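Local atomic coordinates of glutaredoxin (Populus tremula x Populus tremuloides, PDB entry 2E7P), a protein that probably reduces disulfides as a glutathione-dependent oxidoreductase and binds a [2Fe-2S] cluster together with glutathione. Residues C[11-16]-C[62-67]; C[34-39]-C[73-78]; C[41-46]-C[97-102]. All coordinates share one frame; numbering follows the deposited sequence.

Contacts 1 and 2 lie in the buried interior of a thioredoxin fold, whereas contact 3 sits near its edge and is only partly buried. All three are joined by aliphatic carbons alone, with no hydrogen bond across any of them. In contact 1 two helices meet through two alanines and a leucine; in contact 2 helix 31-42 leans on the cis-proline Pro75 and on Val77 of strand 76-79; in contact 3 the end of that same helix meets the start of helix 99-110. Contacts 1 and 2 touch each other through Leu65, which packs on Asn76 and Phe78, and both add polar bonds to one glutathione. Contact 3 meets contact 2 where Leu39 approaches Leu99, away from that ligand.

Contact 1 of 3, residues C[11-16]-C[62-67]; sequences KKAKEL and QSALAH. With GSH (glutathione), chain H.
Helices 3-18 and 58-69 of the thioredoxin fold come together where Ala13 faces Ala64 and Leu65. The methyl CB of Ala13 points toward helix 58-69. It lies 4.2 Å from Ala64 CB, and the same carbon reaches the branch point of the neighbouring residue, with Ala13 CB to Leu65 CG at 4.3 Å. With Ala13 and Ala64 facing each other the backbones are near, the nearest CA pair being Ala13 CA and Leu65 CA at 6.7 Å. Everything across this seam is apolar, and all three residues are buried.

Gln62 of helix 58-69 points away from the seam and serves the glutathione pocket. With CG anti to the backbone N (chi1 -163°) and the chain extended beyond it, its amide reaches the ligand, where Gln62 NE2 donates to glutathione O32 at 2.7 Å, almost perfectly straight at 177°. A second bond from that amide nitrogen to Gly72 O, and a weak one between Gln62 OE1 and Lys27 NZ, limit how the amide can turn. Around the seam, Lys12 forms a salt bridge with Asp57, and Lys14 a cation-pi contact with Trp68. On the sheet side, Leu65 and Leu16 both touch Phe25 of strand 22-26, while Leu65 also meets Asn76 and Phe78 of strand 76-79.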
loop_
_atom_site.group_PDB
_atom_site.type_symbol
_atom_site.label_atom_id
_atom_site.label_comp_id
_atom_site.label_asym_id
_atom_site.label_seq_id
_atom_site.Cartn_x
_atom_site.Cartn_y
_atom_site.Cartn_z
ATOM N N LYS C 11 -3.315 -19.901 -16.501
ATOM C CA LYS C 11 -4.375 -20.848 -16.170
ATOM C C LYS C 11 -4.805 -20.669 -14.719
ATOM O O LYS C 11 -5.995 -20.545 -14.445
ATOM C CB LYS C 11 -3.906 -22.298 -16.400
ATOM C CG LYS C 11 -5.018 -23.326 -16.232
ATOM C CD LYS C 11 -4.601 -24.695 -16.715
ATOM C CE LYS C 11 -5.789 -25.395 -17.374
ATOM N NZ LYS C 11 -6.625 -26.113 -16.371
ATOM N N LYS C 12 -3.817 -20.651 -13.818
ATOM C CA LYS C 12 -4.043 -20.514 -12.385
ATOM C C LYS C 12 -4.698 -19.152 -12.037
ATOM O O LYS C 12 -5.686 -19.114 -11.289
ATOM C CB LYS C 12 -2.737 -20.737 -11.621
ATOM C CG LYS C 12 -2.885 -20.693 -10.135
ATOM C CD LYS C 12 -1.536 -20.788 -9.483
ATOM C CE LYS C 12 -1.632 -21.243 -8.054
ATOM N NZ LYS C 12 -0.361 -21.915 -7.662
ATOM N N ALA C 13 -4.199 -18.058 -12.620
ATOM C CA ALA C 13 -4.828 -16.729 -12.419
ATOM C C ALA C 13 -6.300 -16.689 -12.847
ATOM O O ALA C 13 -7.167 -16.184 -12.126
ATOM C CB ALA C 13 -4.018 -15.610 -13.130
ATOM N N LYS C 14 -6.592 -17.212 -14.032
ATOM C CA LYS C 14 -7.974 -17.232 -14.513
ATOM C C LYS C 14 -8.929 -18.006 -13.591
ATOM O O LYS C 14 -10.070 -17.596 -13.389
ATOM C CB LYS C 14 -8.045 -17.746 -15.947
ATOM C CG LYS C 14 -7.549 -16.725 -16.977
ATOM C CD LYS C 14 -7.942 -17.120 -18.396
ATOM C CE LYS C 14 -7.056 -16.437 -19.435
ATOM N NZ LYS C 14 -7.765 -16.407 -20.746
ATOM N N GLU C 15 -8.437 -19.112 -13.035
ATOM C CA GLU C 15 -9.206 -19.931 -12.121
ATOM C C GLU C 15 -9.492 -19.154 -10.844
ATOM O O GLU C 15 -10.639 -19.068 -10.404
ATOM C CB GLU C 15 -8.430 -21.187 -11.752
ATOM C CG GLU C 15 -8.382 -22.264 -12.837
ATOM C CD GLU C 15 -7.660 -23.514 -12.353
ATOM O OE1 GLU C 15 -8.229 -24.198 -11.449
ATOM O OE2 GLU C 15 -6.535 -23.804 -12.864
ATOM N N LEU C 16 -8.432 -18.628 -10.241
ATOM C CA LEU C 16 -8.538 -17.778 -9.062
ATOM C C LEU C 16 -9.560 -16.672 -9.270
ATOM O O LEU C 16 -10.418 -16.476 -8.430
ATOM C CB LEU C 16 -7.179 -17.190 -8.682
ATOM C CG LEU C 16 -6.211 -18.185 -8.069
ATOM C CD1 LEU C 16 -4.834 -17.539 -7.889
ATOM C CD2 LEU C 16 -6.720 -18.787 -6.722
ATOM N N GLN C 62 0.914 -12.330 -11.014
ATOM C CA GLN C 62 0.786 -10.902 -11.292
ATOM C C GLN C 62 1.083 -10.552 -12.741
ATOM O O GLN C 62 0.315 -9.822 -13.357
ATOM C CB GLN C 62 1.676 -10.072 -10.378
ATOM C CG GLN C 62 1.272 -8.550 -10.350
ATOM C CD GLN C 62 1.851 -7.830 -9.153
ATOM O OE1 GLN C 62 2.217 -8.464 -8.180
ATOM N NE2 GLN C 62 1.922 -6.497 -9.209
ATOM N N SER C 63 2.177 -11.085 -13.303
ATOM C CA SER C 63 2.467 -10.817 -14.711
ATOM C C SER C 63 1.457 -11.497 -15.646
ATOM O O SER C 63 1.048 -10.906 -16.646
ATOM C CB SER C 63 3.947 -11.084 -15.082
ATOM O OG SER C 63 4.244 -12.446 -14.979
ATOM N N ALA C 64 0.985 -12.695 -15.283
ATOM C CA ALA C 64 -0.169 -13.303 -15.974
ATOM C C ALA C 64 -1.369 -12.362 -15.940
ATOM O O ALA C 64 -2.115 -12.256 -16.921
ATOM C CB ALA C 64 -0.558 -14.656 -15.330
ATOM N N LEU C 65 -1.607 -11.712 -14.802
ATOM C CA LEU C 65 -2.738 -10.805 -14.731
ATOM C C LEU C 65 -2.481 -9.572 -15.602
ATOM O O LEU C 65 -3.406 -9.071 -16.245
ATOM C CB LEU C 65 -3.056 -10.388 -13.279
ATOM C CG LEU C 65 -3.817 -11.421 -12.429
ATOM C CD1 LEU C 65 -3.647 -11.054 -10.937
ATOM C CD2 LEU C 65 -5.296 -11.429 -12.818
ATOM N N ALA C 66 -1.236 -9.114 -15.630
ATOM C CA ALA C 66 -0.839 -8.012 -16.497
ATOM C C ALA C 66 -1.109 -8.339 -17.966
ATOM O O ALA C 66 -1.824 -7.600 -18.658
ATOM C CB ALA C 66 0.595 -7.639 -16.265
ATOM N N HIS C 67 -0.588 -9.477 -18.421
ATOM C CA HIS C 67 -0.792 -9.890 -19.819
ATOM C C HIS C 67 -2.278 -10.043 -20.147
ATOM O O HIS C 67 -2.755 -9.666 -21.223
ATOM C CB HIS C 67 -0.090 -11.218 -20.080
ATOM C CG HIS C 67 1.377 -11.092 -20.331
ATOM N ND1 HIS C 67 1.891 -10.414 -21.415
ATOM C CD2 HIS C 67 2.445 -11.579 -19.648
ATOM C CE1 HIS C 67 3.213 -10.483 -21.390
ATOM N NE2 HIS C 67 3.574 -11.200 -20.340
HETATM N N1 GSH H . -4.658 3.282 -10.350
HETATM C CA1 GSH H . -4.386 2.012 -9.671
HETATM C C1 GSH H . -5.614 1.630 -8.896
HETATM O O11 GSH H . -5.780 0.467 -8.426
HETATM O O12 GSH H . -6.476 2.528 -8.768
HETATM C CB1 GSH H . -3.124 2.151 -8.804
HETATM C CG1 GSH H . -2.677 0.818 -8.160
HETATM C CD1 GSH H . -1.247 0.870 -7.694
HETATM O OE1 GSH H . -0.532 1.838 -7.907
HETATM N N2 GSH H . -0.780 -0.229 -7.112
HETATM C CA2 GSH H . 0.611 -0.317 -6.652
HETATM C C2 GSH H . 1.185 -1.615 -7.180
HETATM O O2 GSH H . 0.468 -2.591 -7.477
HETATM C CB2 GSH H . 0.652 -0.293 -5.090
HETATM S SG2 GSH H . 0.004 1.024 -3.976
HETATM N N3 GSH H . 2.510 -1.704 -7.330
HETATM C CA3 GSH H . 3.132 -2.913 -7.791
HETATM C C3 GSH H . 2.973 -3.963 -6.696
HETATM O O31 GSH H . 2.882 -3.645 -5.485
HETATM O O32 GSH H . 2.953 -5.151 -7.047
#

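Contact 2 of 3, residues C[34-39]-C[73-78]; sequences NRVKQL and TVPNVF. With GSH (glutathione), chain H; GSH (glutathione), chain G.
Val36, Pro75 and Val77 carry this contact, with Val36 of helix 31-42 sending one methyl to each partner. Its CG1 is anti to the backbone N (chi1 164°) and its CG2 anti to the carbonyl carbon, which brings the two methyls to Val77 and Pro75 respectively. Val36 CG2 presses on Pro75 CG at 3.5 Å, closer than carbons usually come, the valine lying across the proline ring. The other branch meets its partner tip to tip, Val36 CG1 to Val77 CG2 at 3.8 Å.

Pro75 follows a cis peptide bond, the cis-proline that marks the active site of thioredoxin-fold proteins. Just before it, Val74 turns its backbone to the glutathione of chain H and makes a two-bond, strand-like pairing: Val74 N donates to O2 of this glutathione at 2.9 Å, and the ligand's N2 donates to Val74 O, also at 2.9 Å. The proline ring also touches Tyr32, Cys33 and Cys87, close to the cluster ligand Cys30.

The chemistry is thus divided between neighbours in sequence. Apolar carbons pack the proline against the helix in the buried interior, while its CD borders the same glutathione and the backbone N and O of Val74 hydrogen-bond to it.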
loop_
_atom_site.group_PDB
_atom_site.type_symbol
_atom_site.label_atom_id
_atom_site.label_comp_id
_atom_site.label_asym_id
_atom_site.label_seq_id
_atom_site.Cartn_x
_atom_site.Cartn_y
_atom_site.Cartn_z
ATOM N N ASN C 34 -6.410 -2.196 0.808
ATOM C CA ASN C 34 -7.309 -1.985 1.981
ATOM C C ASN C 34 -8.536 -1.103 1.761
ATOM O O ASN C 34 -9.575 -1.344 2.337
ATOM C CB ASN C 34 -6.507 -1.461 3.170
ATOM C CG ASN C 34 -5.425 -2.466 3.606
ATOM O OD1 ASN C 34 -5.563 -3.659 3.351
ATOM N ND2 ASN C 34 -4.346 -1.983 4.207
ATOM N N ARG C 35 -8.394 -0.060 0.938
ATOM C CA ARG C 35 -9.521 0.814 0.561
ATOM C C ARG C 35 -10.598 0.022 -0.235
ATOM O O ARG C 35 -11.804 0.138 0.013
ATOM C CB ARG C 35 -8.990 2.022 -0.244
ATOM C CG ARG C 35 -10.071 3.078 -0.710
ATOM C CD ARG C 35 -10.837 3.727 0.448
ATOM N NE ARG C 35 -11.810 4.692 -0.061
ATOM C CZ ARG C 35 -13.047 4.859 0.411
ATOM N NH1 ARG C 35 -13.483 4.126 1.433
ATOM N NH2 ARG C 35 -13.861 5.763 -0.158
ATOM N N VAL C 36 -10.165 -0.803 -1.172
ATOM C CA VAL C 36 -11.115 -1.693 -1.842
ATOM C C VAL C 36 -11.838 -2.626 -0.871
ATOM O O VAL C 36 -13.054 -2.783 -0.931
ATOM C CB VAL C 36 -10.417 -2.488 -2.957
ATOM C CG1 VAL C 36 -11.268 -3.701 -3.401
ATOM C CG2 VAL C 36 -10.150 -1.540 -4.124
ATOM N N LYS C 37 -11.096 -3.221 0.046
ATOM C CA LYS C 37 -11.671 -4.089 1.067
ATOM C C LYS C 37 -12.692 -3.333 1.915
ATOM O O LYS C 37 -13.748 -3.881 2.246
ATOM C CB LYS C 37 -10.528 -4.640 1.951
ATOM C CG LYS C 37 -9.698 -5.722 1.244
ATOM C CD LYS C 37 -8.390 -5.890 1.951
ATOM C CE LYS C 37 -7.399 -6.734 1.117
ATOM N NZ LYS C 37 -6.233 -7.096 1.944
ATOM N N GLN C 38 -12.336 -2.108 2.307
ATOM C CA GLN C 38 -13.234 -1.216 3.052
ATOM C C GLN C 38 -14.554 -0.986 2.297
ATOM O O GLN C 38 -15.626 -1.125 2.853
ATOM C CB GLN C 38 -12.552 0.139 3.308
ATOM C CG GLN C 38 -13.408 1.089 4.211
ATOM C CD GLN C 38 -12.692 2.381 4.518
ATOM O OE1 GLN C 38 -12.007 2.935 3.664
ATOM N NE2 GLN C 38 -12.867 2.886 5.744
ATOM N N LEU C 39 -14.451 -0.631 1.023
ATOM C CA LEU C 39 -15.627 -0.410 0.172
ATOM C C LEU C 39 -16.461 -1.658 -0.021
ATOM O O LEU C 39 -17.673 -1.587 0.007
ATOM C CB LEU C 39 -15.186 0.161 -1.195
ATOM C CG LEU C 39 -14.707 1.607 -1.014
ATOM C CD1 LEU C 39 -13.924 2.136 -2.233
ATOM C CD2 LEU C 39 -15.948 2.518 -0.602
ATOM N N THR C 73 -1.066 -4.081 -11.652
ATOM C CA THR C 73 -1.011 -3.488 -10.337
ATOM C C THR C 73 -2.107 -4.117 -9.457
ATOM O O THR C 73 -3.035 -4.758 -9.967
ATOM C CB THR C 73 -1.295 -1.961 -10.416
ATOM O OG1 THR C 73 -2.557 -1.759 -11.070
ATOM C CG2 THR C 73 -0.178 -1.193 -11.166
ATOM N N VAL C 74 -1.988 -3.933 -8.141
ATOM C CA VAL C 74 -3.026 -4.324 -7.187
ATOM C C VAL C 74 -3.670 -3.053 -6.620
ATOM O O VAL C 74 -3.013 -2.012 -6.565
ATOM C CB VAL C 74 -2.436 -5.206 -6.061
ATOM C CG1 VAL C 74 -1.889 -6.514 -6.664
ATOM C CG2 VAL C 74 -1.347 -4.466 -5.325
ATOM N N PRO C 75 -4.952 -3.109 -6.209
ATOM C CA PRO C 75 -5.824 -4.278 -6.286
ATOM C C PRO C 75 -6.315 -4.528 -7.723
ATOM O O PRO C 75 -6.416 -3.603 -8.540
ATOM C CB PRO C 75 -6.969 -3.937 -5.352
ATOM C CG PRO C 75 -7.049 -2.303 -5.452
ATOM C CD PRO C 75 -5.618 -1.902 -5.644
ATOM N N ASN C 76 -6.593 -5.779 -8.017
ATOM C CA ASN C 76 -7.178 -6.151 -9.301
ATOM C C ASN C 76 -8.460 -6.886 -8.953
ATOM O O ASN C 76 -8.425 -7.955 -8.353
ATOM C CB ASN C 76 -6.194 -7.012 -10.099
ATOM C CG ASN C 76 -6.553 -7.095 -11.570
ATOM O OD1 ASN C 76 -7.718 -6.965 -11.945
ATOM N ND2 ASN C 76 -5.536 -7.261 -12.419
ATOM N N VAL C 77 -9.600 -6.261 -9.265
ATOM C CA VAL C 77 -10.890 -6.715 -8.759
ATOM C C VAL C 77 -11.759 -7.371 -9.839
ATOM O O VAL C 77 -11.953 -6.822 -10.921
ATOM C CB VAL C 77 -11.698 -5.533 -8.152
ATOM C CG1 VAL C 77 -13.030 -6.027 -7.596
ATOM C CG2 VAL C 77 -10.873 -4.777 -7.058
ATOM N N PHE C 78 -12.303 -8.522 -9.498
ATOM C CA PHE C 78 -13.239 -9.259 -10.335
ATOM C C PHE C 78 -14.534 -9.433 -9.582
ATOM O O PHE C 78 -14.536 -9.793 -8.379
ATOM C CB PHE C 78 -12.686 -10.657 -10.617
ATOM C CG PHE C 78 -11.564 -10.669 -11.603
ATOM C CD1 PHE C 78 -11.808 -10.995 -12.939
ATOM C CD2 PHE C 78 -10.272 -10.354 -11.207
ATOM C CE1 PHE C 78 -10.751 -11.005 -13.883
ATOM C CE2 PHE C 78 -9.209 -10.356 -12.125
ATOM C CZ PHE C 78 -9.444 -10.691 -13.464
HETATM N N1 GSH H . -4.658 3.282 -10.350
HETATM C CA1 GSH H . -4.386 2.012 -9.671
HETATM C C1 GSH H . -5.614 1.630 -8.896
HETATM O O11 GSH H . -5.780 0.467 -8.426
HETATM O O12 GSH H . -6.476 2.528 -8.768
HETATM C CB1 GSH H . -3.124 2.151 -8.804
HETATM C CG1 GSH H . -2.677 0.818 -8.160
HETATM C CD1 GSH H . -1.247 0.870 -7.694
HETATM O OE1 GSH H . -0.532 1.838 -7.907
HETATM N N2 GSH H . -0.780 -0.229 -7.112
HETATM C CA2 GSH H . 0.611 -0.317 -6.652
HETATM C C2 GSH H . 1.185 -1.615 -7.180
HETATM O O2 GSH H . 0.468 -2.591 -7.477
HETATM C CB2 GSH H . 0.652 -0.293 -5.090
HETATM S SG2 GSH H . 0.004 1.024 -3.976
HETATM N N3 GSH H . 2.510 -1.704 -7.330
HETATM C CA3 GSH H . 3.132 -2.913 -7.791
HETATM C C3 GSH H . 2.973 -3.963 -6.696
HETATM O O31 GSH H . 2.882 -3.645 -5.485
HETATM O O32 GSH H . 2.953 -5.151 -7.047
HETATM N N1 GSH G . 2.356 -5.882 10.270
HETATM C CA1 GSH G . 1.135 -5.314 10.842
HETATM C C1 GSH G . 0.496 -6.394 11.659
HETATM O O11 GSH G . -0.493 -6.176 12.393
HETATM O O12 GSH G . 0.976 -7.536 11.547
HETATM C CB1 GSH G . 0.239 -4.928 9.654
HETATM C CG1 GSH G . -1.139 -4.295 9.985
HETATM C CD1 GSH G . -1.700 -3.456 8.818
HETATM O OE1 GSH G . -1.077 -3.352 7.770
HETATM N N2 GSH G . -2.891 -2.870 8.986
HETATM C CA2 GSH G . -3.493 -1.982 8.006
HETATM C C2 GSH G . -3.478 -0.615 8.625
HETATM O O2 GSH G . -3.594 -0.522 9.831
HETATM C CB2 GSH G . -4.959 -2.334 7.879
HETATM S SG2 GSH G . -5.172 -3.886 6.989
HETATM N N3 GSH G . -3.379 0.485 7.864
HETATM C CA3 GSH G . -3.384 1.857 8.372
HETATM C C3 GSH G . -4.773 2.252 8.848
HETATM O O31 GSH G . -5.763 1.493 8.693
HETATM O O32 GSH G . -4.940 3.358 9.400
#

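Contact 3 of 3, residues C[41-46]-C[97-102]; sequences TQVGAS and NELLPL
Val43 faces two successive leucines at the start of helix 99-110, Leu99 and Leu100, one methyl for each, and the two halves of this contact differ in burial. On the inner side Val43 CG1 meets Leu99 CD2 at 4.1 Å. The chi1 of 75° puts that methyl between the backbone N and the carbonyl carbon, the crowded position, and leaves CG2 anti to N. Leu99 is buried, its chain swung out with CG anti to its own backbone N (chi1 -172°), which carries CD2 across to the valine. Its CD2 also comes near the carbonyl oxygen of Leu39, one turn back along helix 31-42. This is the buried half, although its approach is no closer than that of the outer half.

Toward solvent the other branch takes over. Val43 CG2 crosses the side chain of Leu100, 4.0 Å from both Leu100 CB and Leu100 CD1. Leu100 is exposed. No hydrogen bond crosses between the segments in either half.

Capping motifs lie at both segments. Gly44, with a positive phi of 69°, closes helix 31-42 in a Schellman motif, with Gly44 N bonded to Thr41 O at 3.0 Å. Asn97 does the same for helix 87-95, Glu98 N reaching back to Lys93 O and Asn97 N to His94 O, after which the chain enters helix 99-110.

The contact thus ties the tail of helix 31-42 to the C-terminal helix. Val43 and Ala45 both touch Leu103 one turn further along that helix, Leu99 rests on Lys93 and Gln42 on His94 of helix 87-95, while Thr41 OG1 bonds to Lys37 O and Tyr47 OH.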
loop_
_atom_site.group_PDB
_atom_site.type_symbol
_atom_site.label_atom_id
_atom_site.label_comp_id
_atom_site.label_asym_id
_atom_site.label_seq_id
_atom_site.Cartn_x
_atom_site.Cartn_y
_atom_site.Cartn_z
ATOM N N THR C 41 -16.581 -4.309 2.181
ATOM C CA THR C 41 -17.176 -4.543 3.500
ATOM C C THR C 41 -18.317 -3.544 3.755
ATOM O O THR C 41 -19.340 -3.914 4.322
ATOM C CB THR C 41 -16.107 -4.406 4.607
ATOM O OG1 THR C 41 -15.053 -5.349 4.381
ATOM C CG2 THR C 41 -16.676 -4.578 6.035
ATOM N N GLN C 42 -18.147 -2.289 3.341
ATOM C CA GLN C 42 -19.184 -1.266 3.549
ATOM C C GLN C 42 -20.478 -1.636 2.817
ATOM O O GLN C 42 -21.562 -1.486 3.357
ATOM C CB GLN C 42 -18.702 0.115 3.100
ATOM C CG GLN C 42 -19.798 1.223 3.188
ATOM C CD GLN C 42 -19.308 2.566 2.693
ATOM O OE1 GLN C 42 -18.521 2.636 1.745
ATOM N NE2 GLN C 42 -19.743 3.629 3.328
ATOM N N VAL C 43 -20.357 -2.179 1.608
ATOM C CA VAL C 43 -21.539 -2.570 0.856
ATOM C C VAL C 43 -22.069 -3.980 1.296
ATOM O O VAL C 43 -23.036 -4.481 0.739
ATOM C CB VAL C 43 -21.270 -2.418 -0.661
ATOM C CG1 VAL C 43 -20.371 -3.540 -1.158
ATOM C CG2 VAL C 43 -22.581 -2.353 -1.492
ATOM N N GLY C 44 -21.470 -4.570 2.333
ATOM C CA GLY C 44 -21.858 -5.900 2.816
ATOM C C GLY C 44 -21.554 -7.099 1.910
ATOM O O GLY C 44 -22.204 -8.141 2.006
ATOM N N ALA C 45 -20.561 -6.977 1.046
ATOM C CA ALA C 45 -20.220 -8.048 0.109
ATOM C C ALA C 45 -19.283 -9.035 0.794
ATOM O O ALA C 45 -18.480 -8.619 1.620
ATOM C CB ALA C 45 -19.525 -7.469 -1.088
ATOM N N SER C 46 -19.385 -10.324 0.462
ATOM C CA SER C 46 -18.304 -11.268 0.818
ATOM C C SER C 46 -17.361 -11.374 -0.363
ATOM O O SER C 46 -17.791 -11.300 -1.522
ATOM C CB SER C 46 -18.833 -12.674 1.145
ATOM O OG SER C 46 -20.112 -12.615 1.765
ATOM N N ASN C 97 -23.025 4.748 -6.893
ATOM C CA ASN C 97 -24.037 3.761 -6.499
ATOM C C ASN C 97 -24.161 2.639 -7.516
ATOM O O ASN C 97 -25.239 2.124 -7.776
ATOM C CB ASN C 97 -25.420 4.435 -6.298
ATOM C CG ASN C 97 -26.183 3.865 -5.104
ATOM O OD1 ASN C 97 -25.691 2.969 -4.413
ATOM N ND2 ASN C 97 -27.376 4.389 -4.849
ATOM N N GLU C 98 -23.040 2.272 -8.117
ATOM C CA GLU C 98 -23.079 1.256 -9.131
ATOM C C GLU C 98 -22.544 -0.079 -8.609
ATOM O O GLU C 98 -22.696 -1.097 -9.263
ATOM C CB GLU C 98 -22.327 1.763 -10.362
ATOM C CG GLU C 98 -23.220 2.709 -11.187
ATOM C CD GLU C 98 -22.471 3.440 -12.282
ATOM O OE1 GLU C 98 -21.241 3.232 -12.402
ATOM O OE2 GLU C 98 -23.120 4.247 -12.997
ATOM N N LEU C 99 -21.920 -0.042 -7.426
ATOM C CA LEU C 99 -21.253 -1.196 -6.845
ATOM C C LEU C 99 -22.255 -2.246 -6.390
ATOM O O LEU C 99 -22.090 -3.412 -6.707
ATOM C CB LEU C 99 -20.346 -0.772 -5.674
ATOM C CG LEU C 99 -19.410 -1.783 -5.018
ATOM C CD1 LEU C 99 -18.504 -2.414 -6.089
ATOM C CD2 LEU C 99 -18.612 -1.082 -3.916
ATOM N N LEU C 100 -23.321 -1.824 -5.714
ATOM C CA LEU C 100 -24.348 -2.774 -5.320
ATOM C C LEU C 100 -25.022 -3.536 -6.510
ATOM O O LEU C 100 -25.045 -4.746 -6.479
ATOM C CB LEU C 100 -25.345 -2.181 -4.309
ATOM C CG LEU C 100 -26.391 -3.184 -3.843
ATOM C CD1 LEU C 100 -25.788 -4.275 -2.955
ATOM C CD2 LEU C 100 -27.564 -2.472 -3.190
ATOM N N PRO C 101 -25.583 -2.833 -7.535
ATOM C CA PRO C 101 -26.067 -3.561 -8.734
ATOM C C PRO C 101 -25.081 -4.548 -9.369
ATOM O O PRO C 101 -25.497 -5.640 -9.751
ATOM C CB PRO C 101 -26.425 -2.441 -9.714
ATOM C CG PRO C 101 -26.709 -1.272 -8.869
ATOM C CD PRO C 101 -25.908 -1.393 -7.615
ATOM N N LEU C 102 -23.790 -4.220 -9.443
ATOM C CA LEU C 102 -22.802 -5.178 -9.985
ATOM C C LEU C 102 -22.828 -6.483 -9.203
ATOM O O LEU C 102 -22.799 -7.596 -9.796
ATOM C CB LEU C 102 -21.376 -4.616 -9.934
ATOM C CG LEU C 102 -20.958 -3.562 -10.956
ATOM C CD1 LEU C 102 -19.618 -3.005 -10.495
ATOM C CD2 LEU C 102 -20.863 -4.199 -12.348
#